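Local structure of probable manganase-dependent inorganic pyrophosphatase (Clostridium perfringens, 3L2B) at residues A[42-47]-A[227-232]; A[195-200]-A[213-218]; A[220-225]-A[231-236]. The protein probably hydrolyses inorganic pyrophosphate in a manganese-dependent way, its regulatory region binding AMP as inhibitor and diadenosine tetraphosphate as activator. All blocks are in the same frame, centred on the assembly; numbering follows the deposited sequence.

Contact 1: A[42-47]-A[227-232]; sequences PVADGN and NKVVGS
The pyrrolidine ring of P42, the one ring in the contact, meets V229 at its outer corner: CG lies 4.3 Å from V229 CG1. The amide of N47 leads away, and it is the N47 backbone oxygen that approaches the opposite segment, 4.3 Å from K228 CG at the exposed end. Between these two ends A44 turns its methyl to the same valine, with CB 4.2 Å from V229 CG2. V229 therefore serves two partners with its two branches. The branch CG1 stands anti to the backbone N (chi1 169°) and reaches P42, while CG2, lying beside that N, reaches A44. A beta-branched residue suits this place because its paired methyls span two alternate residues of the facing strand. A44 CA and V229 CA stay 7.2 Å apart, too far for strand pairing, and side chains alone bridge the gap.

No hydrogen bond joins 42-47 to 227-232. The touching surface amounts to 172 Å², and its buried touches are those of P42, A44 and V229, all apolar. L50 of strand 50-55 packs on both P42 and V229 and completes the greasy layer. K228 lends only the aliphatic base of its chain here, for its NZ makes a salt bridge with D224. Just beyond the first segment N48 makes a backbone bond with V229, and its side-chain ND2 a weak one to V229 O. Within that turn D45 OD1 accepts a bond from H49 N and a weak one from N47 N, as suits an aspartate at a tight reversal.

The two strands run in opposite directions, yet belong to different sheets, one from each CBS repeat. Such packing of sheet against sheet between paired CBS repeats is the hallmark of the Bateman module.

Contact 2: A[195-200]-A[213-218]; sequences NLVAVS and SETRYS. With B4P (bis(adenosine)-5'-tetraphosphate), chain C.
Y217 meets V197 at the edge of its ring and the activator's adenine over one face. CG sits beside the backbone N and anti to the carbonyl carbon (chi1 -59°), which swings the ring over the base. From CB, close to N7A, the chain passes to CG, 3.4 Å from B4P C5A. CD2 is 3.3 Å from B4P C6A, and CE2 lies above N1A while also touching V197, 4.0 Å from its CG2. CZ reaches N3A, and the hydroxyl ends near N3A and C2A. The opposite face has T215 O above its centre, 3.9 Å from the ring plane, so the ring is sandwiched between a carbonyl and the base.

V197 fits twice. Its CG2 methyl touches both the ring edge and T215 CG2, and its backbone reads the adenine: V197 N donates to B4P N1A (3.0 Å, 174°), while B4P N6A donates to V197 O (3.0 Å, 158°). L196 CD1 packs over the other face of the base, so that the adenine lies between L196 and Y217. Next along, S218 grips the phosphates, its N 2.7 Å from B4P O2A and its OG 2.7 Å from B4P O1B; S218 N of the second subunit also bonds to this ligand.

An acceptor at N1A and a donor at N6A are matched by a backbone N-H and C=O, a pattern consistent with selection of adenine over guanine.

Contact 3: A[220-225]-A[231-236]; sequences YPVIDE and GSIARF
A beta hairpin of the second CBS repeat brings strand 220-223 against strand 231-234, with Y220 paired to I233, P221 to S232 and V222 to G231. Y220 and I233 form a hydrogen-bonded pair with both bonds nearly straight: Y220 N to I233 O and I233 N to Y220 O are each 2.9 Å. At the non-hydrogen-bonded pair the proline loses nothing to this partner by lacking an N-H. The strands approach closely here, and CA-H groups fill in, S232 CA lying 3.4 Å from Y220 O and P221 CA 3.5 Å from G231 O.

At V222 the regular pattern breaks. V222 N bonds to G231 O at 2.8 Å, coming from above the carbonyl plane, whereas G231 N returns only a weak, bent bond to V222 O (3.3 Å, 121°). V222 O also takes the N-H of V230, so two residues of one strand face one of the other: a classic beta bulge. Glycine fits it, since its phi of 141° would push a CB against the preceding carbonyl oxygen.

Side chains divide between the two faces of the sheet. V222 and I233 share one, where V222 CG2 meets I233 CG2 at 3.7 Å and V199 of the neighbouring strand packs on both; beta-branched residues suit a strand facing a core. With I233 CG1 anti to the backbone N (chi1 -174°), CG2 falls between N and the carbonyl carbon and turns to V222. P221 and S232 take the other face, against L50 and M53 for the proline and I17 for the serine. Y220, on the V222 side, is approached at its ring edge by R235 CB, 4.4 Å from Y220 CE2. It belongs to the nucleotide pocket, and its hydroxyl hydrogen-bonds to T215 OG1 at the end of helix 205-215.

How the contacts relate
From the N terminus, the chain first passes 42-47 in the first CBS repeat and runs through the DRTGG region; contact 1 closes this very long loop at 227-232. Contact 2 is nested inside that loop, joining the lead-in to strand 199-200 with the end of helix 205-215 and the turn after it. Contact 3 follows it in series, opening at 220 and closing the hairpin on the same strand, 229-234, that contact 1 uses; the two share G231 and S232. Contacts 2 and 3 meet where V199 O bonds to I223 N, in one three-stranded sheet. Contact 1 ties this sheet to the first repeat, while contact 2 faces the nucleotide.

Contact 1: A[42-47]-A[227-232]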
# COMPACT_ATOMS: atom_id res chain seq x y z
N PRO A 42 -2.45 -15.79 -11.82
CA PRO A 42 -3.15 -16.86 -11.10
C PRO A 42 -2.35 -17.45 -9.93
O PRO A 42 -1.12 -17.49 -9.92
CB PRO A 42 -3.40 -17.90 -12.20
CG PRO A 42 -2.31 -17.65 -13.21
CD PRO A 42 -2.03 -16.18 -13.18
N VAL A 43 -3.09 -17.87 -8.93
CA VAL A 43 -2.52 -18.52 -7.77
C VAL A 43 -3.01 -19.98 -7.77
O VAL A 43 -4.20 -20.25 -7.96
CB VAL A 43 -2.97 -17.85 -6.48
CG1 VAL A 43 -2.28 -18.48 -5.28
CG2 VAL A 43 -2.73 -16.31 -6.54
N ALA A 44 -2.07 -20.90 -7.59
CA ALA A 44 -2.35 -22.35 -7.68
C ALA A 44 -1.66 -23.16 -6.60
O ALA A 44 -0.57 -22.81 -6.16
CB ALA A 44 -1.94 -22.90 -9.04
N ASP A 45 -2.30 -24.25 -6.20
CA ASP A 45 -1.75 -25.16 -5.19
C ASP A 45 -0.63 -26.03 -5.74
O ASP A 45 -0.20 -25.87 -6.88
CB ASP A 45 -2.83 -26.02 -4.50
CG ASP A 45 -3.43 -27.09 -5.40
OD1 ASP A 45 -2.86 -27.46 -6.44
OD2 ASP A 45 -4.52 -27.56 -5.03
N GLY A 46 -0.17 -26.95 -4.91
CA GLY A 46 0.98 -27.77 -5.25
C GLY A 46 0.75 -28.68 -6.42
O GLY A 46 1.70 -29.08 -7.09
N ASN A 47 -0.51 -29.04 -6.65
CA ASN A 47 -0.88 -29.90 -7.79
C ASN A 47 -1.28 -29.05 -8.99
O ASN A 47 -1.80 -29.55 -10.01
CB ASN A 47 -2.02 -30.84 -7.40
CG ASN A 47 -1.61 -31.79 -6.31
OD1 ASN A 47 -0.49 -32.29 -6.31
ND2 ASN A 47 -2.49 -32.00 -5.33
N ASN A 227 -8.31 -29.87 -14.39
CA ASN A 227 -8.28 -28.71 -13.48
C ASN A 227 -6.94 -28.10 -13.12
O ASN A 227 -6.86 -27.31 -12.18
CB ASN A 227 -9.07 -29.00 -12.19
CG ASN A 227 -10.57 -28.96 -12.43
OD1 ASN A 227 -11.06 -29.52 -13.41
ND2 ASN A 227 -11.29 -28.27 -11.54
N LYS A 228 -5.88 -28.45 -13.84
CA LYS A 228 -4.60 -27.74 -13.68
C LYS A 228 -4.68 -26.38 -14.39
O LYS A 228 -5.32 -26.25 -15.44
CB LYS A 228 -3.40 -28.52 -14.26
CG LYS A 228 -3.31 -30.04 -13.97
CD LYS A 228 -2.55 -30.76 -15.14
CE LYS A 228 -3.17 -32.12 -15.53
NZ LYS A 228 -3.01 -32.43 -16.99
N VAL A 229 -4.03 -25.38 -13.83
CA VAL A 229 -3.96 -24.06 -14.45
C VAL A 229 -3.04 -24.15 -15.63
O VAL A 229 -1.87 -24.46 -15.48
CB VAL A 229 -3.44 -22.97 -13.48
CG1 VAL A 229 -3.15 -21.69 -14.23
CG2 VAL A 229 -4.43 -22.73 -12.37
N VAL A 230 -3.58 -23.86 -16.80
CA VAL A 230 -2.86 -24.02 -18.05
C VAL A 230 -2.46 -22.70 -18.67
O VAL A 230 -1.80 -22.67 -19.71
CB VAL A 230 -3.68 -24.85 -19.06
CG1 VAL A 230 -3.49 -24.34 -20.46
CG2 VAL A 230 -3.28 -26.33 -18.96
N GLY A 231 -2.87 -21.61 -18.03
CA GLY A 231 -2.58 -20.26 -18.51
C GLY A 231 -3.70 -19.24 -18.36
O GLY A 231 -4.51 -19.28 -17.45
N SER A 232 -3.73 -18.32 -19.31
CA SER A 232 -4.66 -17.21 -19.27
C SER A 232 -5.01 -16.80 -20.69
O SER A 232 -4.17 -16.85 -21.60
CB SER A 232 -4.05 -16.05 -18.49
OG SER A 232 -4.77 -14.86 -18.68

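Contact 2: A[195-200]-A[213-218]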
# COMPACT_ATOMS: atom_id res chain seq x y z
N ASN A 195 -15.98 -16.10 -6.65
CA ASN A 195 -16.48 -15.50 -7.90
C ASN A 195 -15.34 -15.16 -8.89
O ASN A 195 -15.45 -14.26 -9.73
CB ASN A 195 -17.34 -14.26 -7.58
CG ASN A 195 -18.22 -14.46 -6.32
OD1 ASN A 195 -17.99 -13.82 -5.29
ND2 ASN A 195 -19.19 -15.35 -6.39
N LEU A 196 -14.25 -15.89 -8.76
CA LEU A 196 -13.21 -15.88 -9.79
C LEU A 196 -13.83 -16.57 -10.97
O LEU A 196 -14.47 -17.61 -10.82
CB LEU A 196 -11.95 -16.62 -9.32
CG LEU A 196 -10.78 -16.69 -10.31
CD1 LEU A 196 -10.42 -15.34 -10.93
CD2 LEU A 196 -9.58 -17.27 -9.62
N VAL A 197 -13.72 -15.95 -12.13
CA VAL A 197 -14.27 -16.53 -13.34
C VAL A 197 -13.13 -17.09 -14.18
O VAL A 197 -12.26 -16.36 -14.64
CB VAL A 197 -15.09 -15.50 -14.14
CG1 VAL A 197 -15.67 -16.13 -15.39
CG2 VAL A 197 -16.19 -14.88 -13.24
N ALA A 198 -13.15 -18.41 -14.33
CA ALA A 198 -12.16 -19.15 -15.11
C ALA A 198 -12.85 -19.83 -16.25
O ALA A 198 -14.05 -20.04 -16.23
CB ALA A 198 -11.50 -20.19 -14.24
N VAL A 199 -12.07 -20.20 -17.26
CA VAL A 199 -12.57 -20.99 -18.36
C VAL A 199 -11.75 -22.27 -18.48
O VAL A 199 -10.61 -22.35 -18.04
CB VAL A 199 -12.56 -20.20 -19.68
CG1 VAL A 199 -13.30 -18.90 -19.51
CG2 VAL A 199 -11.16 -19.92 -20.15
N SER A 200 -12.37 -23.30 -19.04
CA SER A 200 -11.69 -24.58 -19.27
C SER A 200 -11.24 -24.73 -20.72
O SER A 200 -11.92 -24.31 -21.63
CB SER A 200 -12.58 -25.78 -18.89
OG SER A 200 -12.87 -25.79 -17.50
N SER A 213 -19.02 -11.56 -21.91
CA SER A 213 -19.92 -10.40 -22.04
C SER A 213 -20.69 -10.15 -20.75
O SER A 213 -21.01 -9.01 -20.42
CB SER A 213 -20.90 -10.58 -23.19
OG SER A 213 -21.80 -9.48 -23.20
N GLU A 214 -20.96 -11.23 -20.01
CA GLU A 214 -21.63 -11.14 -18.71
C GLU A 214 -20.77 -10.48 -17.62
O GLU A 214 -21.31 -9.95 -16.65
CB GLU A 214 -22.09 -12.53 -18.23
CG GLU A 214 -23.20 -13.16 -19.10
CD GLU A 214 -23.67 -14.54 -18.58
OE1 GLU A 214 -24.24 -15.31 -19.38
OE2 GLU A 214 -23.47 -14.83 -17.38
N THR A 215 -19.45 -10.52 -17.80
CA THR A 215 -18.50 -10.12 -16.74
C THR A 215 -17.43 -9.07 -17.11
O THR A 215 -16.83 -8.46 -16.23
CB THR A 215 -17.76 -11.38 -16.18
OG1 THR A 215 -17.01 -12.02 -17.23
CG2 THR A 215 -18.75 -12.38 -15.57
N ARG A 216 -17.18 -8.88 -18.39
CA ARG A 216 -16.25 -7.82 -18.87
C ARG A 216 -14.88 -7.67 -18.15
O ARG A 216 -14.31 -6.58 -18.13
CB ARG A 216 -16.96 -6.46 -18.88
CG ARG A 216 -17.99 -6.27 -20.01
CD ARG A 216 -18.58 -4.85 -19.97
NE ARG A 216 -19.57 -4.61 -21.02
CZ ARG A 216 -20.18 -3.44 -21.23
NH1 ARG A 216 -19.90 -2.39 -20.47
NH2 ARG A 216 -21.07 -3.33 -22.21
N TYR A 217 -14.34 -8.76 -17.60
CA TYR A 217 -12.92 -8.75 -17.19
C TYR A 217 -12.08 -8.81 -18.43
O TYR A 217 -12.52 -9.31 -19.46
CB TYR A 217 -12.55 -9.92 -16.26
CG TYR A 217 -13.34 -9.95 -14.98
CD1 TYR A 217 -13.29 -8.89 -14.07
CD2 TYR A 217 -14.16 -11.02 -14.69
CE1 TYR A 217 -14.03 -8.92 -12.89
CE2 TYR A 217 -14.90 -11.06 -13.52
CZ TYR A 217 -14.84 -10.01 -12.63
OH TYR A 217 -15.58 -10.08 -11.47
N SER A 218 -10.85 -8.32 -18.34
CA SER A 218 -9.99 -8.27 -19.50
C SER A 218 -9.21 -9.59 -19.75
O SER A 218 -8.83 -9.90 -20.87
CB SER A 218 -9.05 -7.06 -19.41
OG SER A 218 -7.98 -7.34 -18.56
PA B4P C . -10.47 -6.02 -15.04
O1A B4P C . -11.80 -5.45 -15.29
O2A B4P C . -10.13 -7.31 -15.92
O3A B4P C . -9.46 -4.81 -15.19
PB B4P C . -7.88 -4.85 -15.47
O1B B4P C . -7.60 -5.28 -16.85
O2B B4P C . -7.14 -5.69 -14.35
O3B B4P C . -7.57 -3.29 -15.25
PG B4P C . -7.67 -2.22 -16.44
O1G B4P C . -8.89 -2.50 -17.23
O2G B4P C . -7.51 -0.73 -15.93
O3G B4P C . -6.34 -2.49 -17.29
PD B4P C . -5.94 -1.49 -18.50
O1D B4P C . -5.16 -2.22 -19.51
O2D B4P C . -7.26 -0.78 -19.08
O5E B4P C . -10.45 -6.50 -13.52
C5E B4P C . -10.41 -5.54 -12.47
C4E B4P C . -10.14 -6.29 -11.18
O4E B4P C . -11.08 -7.35 -11.04
C3E B4P C . -8.78 -6.96 -11.21
O3E B4P C . -7.86 -6.17 -10.52
C2E B4P C . -8.98 -8.31 -10.57
O2E B4P C . -8.72 -8.24 -9.18
C1E B4P C . -10.44 -8.63 -10.77
N9A B4P C . -10.53 -9.64 -11.86
C8A B4P C . -9.88 -9.59 -13.05
N7A B4P C . -10.17 -10.69 -13.81
C5A B4P C . -11.01 -11.46 -13.10
C6A B4P C . -11.70 -12.74 -13.30
N6A B4P C . -11.55 -13.43 -14.44
N1A B4P C . -12.48 -13.21 -12.31
C2A B4P C . -12.64 -12.52 -11.16
N3A B4P C . -12.04 -11.36 -10.92
C4A B4P C . -11.22 -10.77 -11.82
O5F B4P C . -5.04 -0.44 -17.73
C5F B4P C . -3.87 -0.89 -17.06
C4F B4P C . -3.23 0.30 -16.40
O4F B4P C . -2.77 1.20 -17.41
C3F B4P C . -4.22 1.04 -15.53
O3F B4P C . -4.06 0.67 -14.16
C2F B4P C . -3.89 2.50 -15.76
O2F B4P C . -2.95 2.86 -14.77
C1F B4P C . -3.25 2.53 -17.15
N9B B4P C . -4.28 2.99 -18.10
C8B B4P C . -5.59 2.64 -18.13
N7B B4P C . -6.23 3.31 -19.12
C5B B4P C . -5.35 4.10 -19.73
C6B B4P C . -5.39 5.07 -20.84
N6B B4P C . -6.53 5.32 -21.52
N1B B4P C . -4.25 5.69 -21.16
C2B B4P C . -3.10 5.46 -20.51
N3B B4P C . -3.00 4.61 -19.48
C4B B4P C . -4.08 3.90 -19.05

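Contact 3: A[220-225]-A[231-236]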
# COMPACT_ATOMS: atom_id res chain seq x y z
N TYR A 220 -8.90 -14.00 -18.39
CA TYR A 220 -9.49 -15.15 -17.70
C TYR A 220 -8.53 -16.34 -17.55
O TYR A 220 -7.93 -16.80 -18.51
CB TYR A 220 -10.77 -15.58 -18.43
CG TYR A 220 -11.85 -14.51 -18.48
CD1 TYR A 220 -12.93 -14.55 -17.62
CD2 TYR A 220 -11.78 -13.48 -19.41
CE1 TYR A 220 -13.91 -13.58 -17.67
CE2 TYR A 220 -12.75 -12.50 -19.47
CZ TYR A 220 -13.82 -12.55 -18.60
OH TYR A 220 -14.78 -11.56 -18.66
N PRO A 221 -8.38 -16.86 -16.33
CA PRO A 221 -7.49 -18.01 -16.26
C PRO A 221 -8.08 -19.23 -16.93
O PRO A 221 -9.28 -19.44 -16.92
CB PRO A 221 -7.29 -18.21 -14.75
CG PRO A 221 -8.36 -17.35 -14.08
CD PRO A 221 -8.66 -16.26 -15.02
N VAL A 222 -7.21 -19.99 -17.56
CA VAL A 222 -7.60 -21.18 -18.29
C VAL A 222 -7.11 -22.39 -17.53
O VAL A 222 -5.93 -22.49 -17.19
CB VAL A 222 -6.98 -21.21 -19.69
CG1 VAL A 222 -7.26 -22.53 -20.37
CG2 VAL A 222 -7.49 -19.99 -20.52
N ILE A 223 -8.05 -23.28 -17.25
CA ILE A 223 -7.75 -24.54 -16.57
C ILE A 223 -8.03 -25.70 -17.55
O ILE A 223 -8.89 -25.60 -18.42
CB ILE A 223 -8.57 -24.73 -15.24
CG1 ILE A 223 -10.08 -24.82 -15.50
CG2 ILE A 223 -8.28 -23.60 -14.23
CD1 ILE A 223 -10.93 -24.97 -14.20
N ASP A 224 -7.29 -26.79 -17.43
CA ASP A 224 -7.50 -27.92 -18.33
C ASP A 224 -8.61 -28.85 -17.84
O ASP A 224 -9.32 -28.56 -16.86
CB ASP A 224 -6.19 -28.67 -18.64
CG ASP A 224 -5.66 -29.46 -17.47
OD1 ASP A 224 -6.42 -29.74 -16.52
OD2 ASP A 224 -4.45 -29.77 -17.48
N GLU A 225 -8.73 -29.98 -18.55
CA GLU A 225 -9.81 -30.96 -18.33
C GLU A 225 -9.59 -31.78 -17.07
O GLU A 225 -10.42 -32.63 -16.70
CB GLU A 225 -9.97 -31.88 -19.55
CG GLU A 225 -8.85 -32.93 -19.75
CD GLU A 225 -7.58 -32.38 -20.43
OE1 GLU A 225 -7.64 -31.30 -21.08
OE2 GLU A 225 -6.51 -33.04 -20.31
N GLY A 231 -2.87 -21.61 -18.03
CA GLY A 231 -2.58 -20.26 -18.51
C GLY A 231 -3.70 -19.24 -18.36
O GLY A 231 -4.51 -19.28 -17.45
N SER A 232 -3.73 -18.32 -19.31
CA SER A 232 -4.66 -17.21 -19.27
C SER A 232 -5.01 -16.80 -20.69
O SER A 232 -4.17 -16.85 -21.60
CB SER A 232 -4.05 -16.05 -18.49
OG SER A 232 -4.77 -14.86 -18.68
N ILE A 233 -6.27 -16.46 -20.89
CA ILE A 233 -6.74 -15.97 -22.18
C ILE A 233 -7.29 -14.54 -22.05
O ILE A 233 -7.92 -14.20 -21.06
CB ILE A 233 -7.80 -16.95 -22.81
CG1 ILE A 233 -8.14 -16.51 -24.21
CG2 ILE A 233 -9.06 -17.03 -22.00
CD1 ILE A 233 -8.65 -17.64 -25.12
N ALA A 234 -7.04 -13.72 -23.06
CA ALA A 234 -7.57 -12.35 -23.12
C ALA A 234 -9.00 -12.31 -23.64
O ALA A 234 -9.42 -13.14 -24.45
CB ALA A 234 -6.67 -11.45 -23.98
N ARG A 235 -9.75 -11.33 -23.15
CA ARG A 235 -11.12 -11.06 -23.62
C ARG A 235 -11.03 -10.74 -25.09
O ARG A 235 -10.21 -9.94 -25.50
CB ARG A 235 -11.73 -9.89 -22.83
CG ARG A 235 -13.17 -9.54 -23.18
CD ARG A 235 -13.87 -8.77 -22.03
NE ARG A 235 -14.73 -7.69 -22.50
CZ ARG A 235 -15.97 -7.84 -22.97
NH1 ARG A 235 -16.52 -9.04 -23.05
NH2 ARG A 235 -16.65 -6.78 -23.39
N PHE A 236 -11.86 -11.39 -25.89
CA PHE A 236 -11.72 -11.27 -27.36
C PHE A 236 -12.06 -9.88 -27.85
O PHE A 236 -11.61 -9.49 -28.93
CB PHE A 236 -12.57 -12.29 -28.11
CG PHE A 236 -12.45 -13.67 -27.58
CD1 PHE A 236 -11.20 -14.23 -27.32
CD2 PHE A 236 -13.59 -14.42 -27.30
CE1 PHE A 236 -11.09 -15.49 -26.81
CE2 PHE A 236 -13.48 -15.69 -26.79
CZ PHE A 236 -12.24 -16.23 -26.55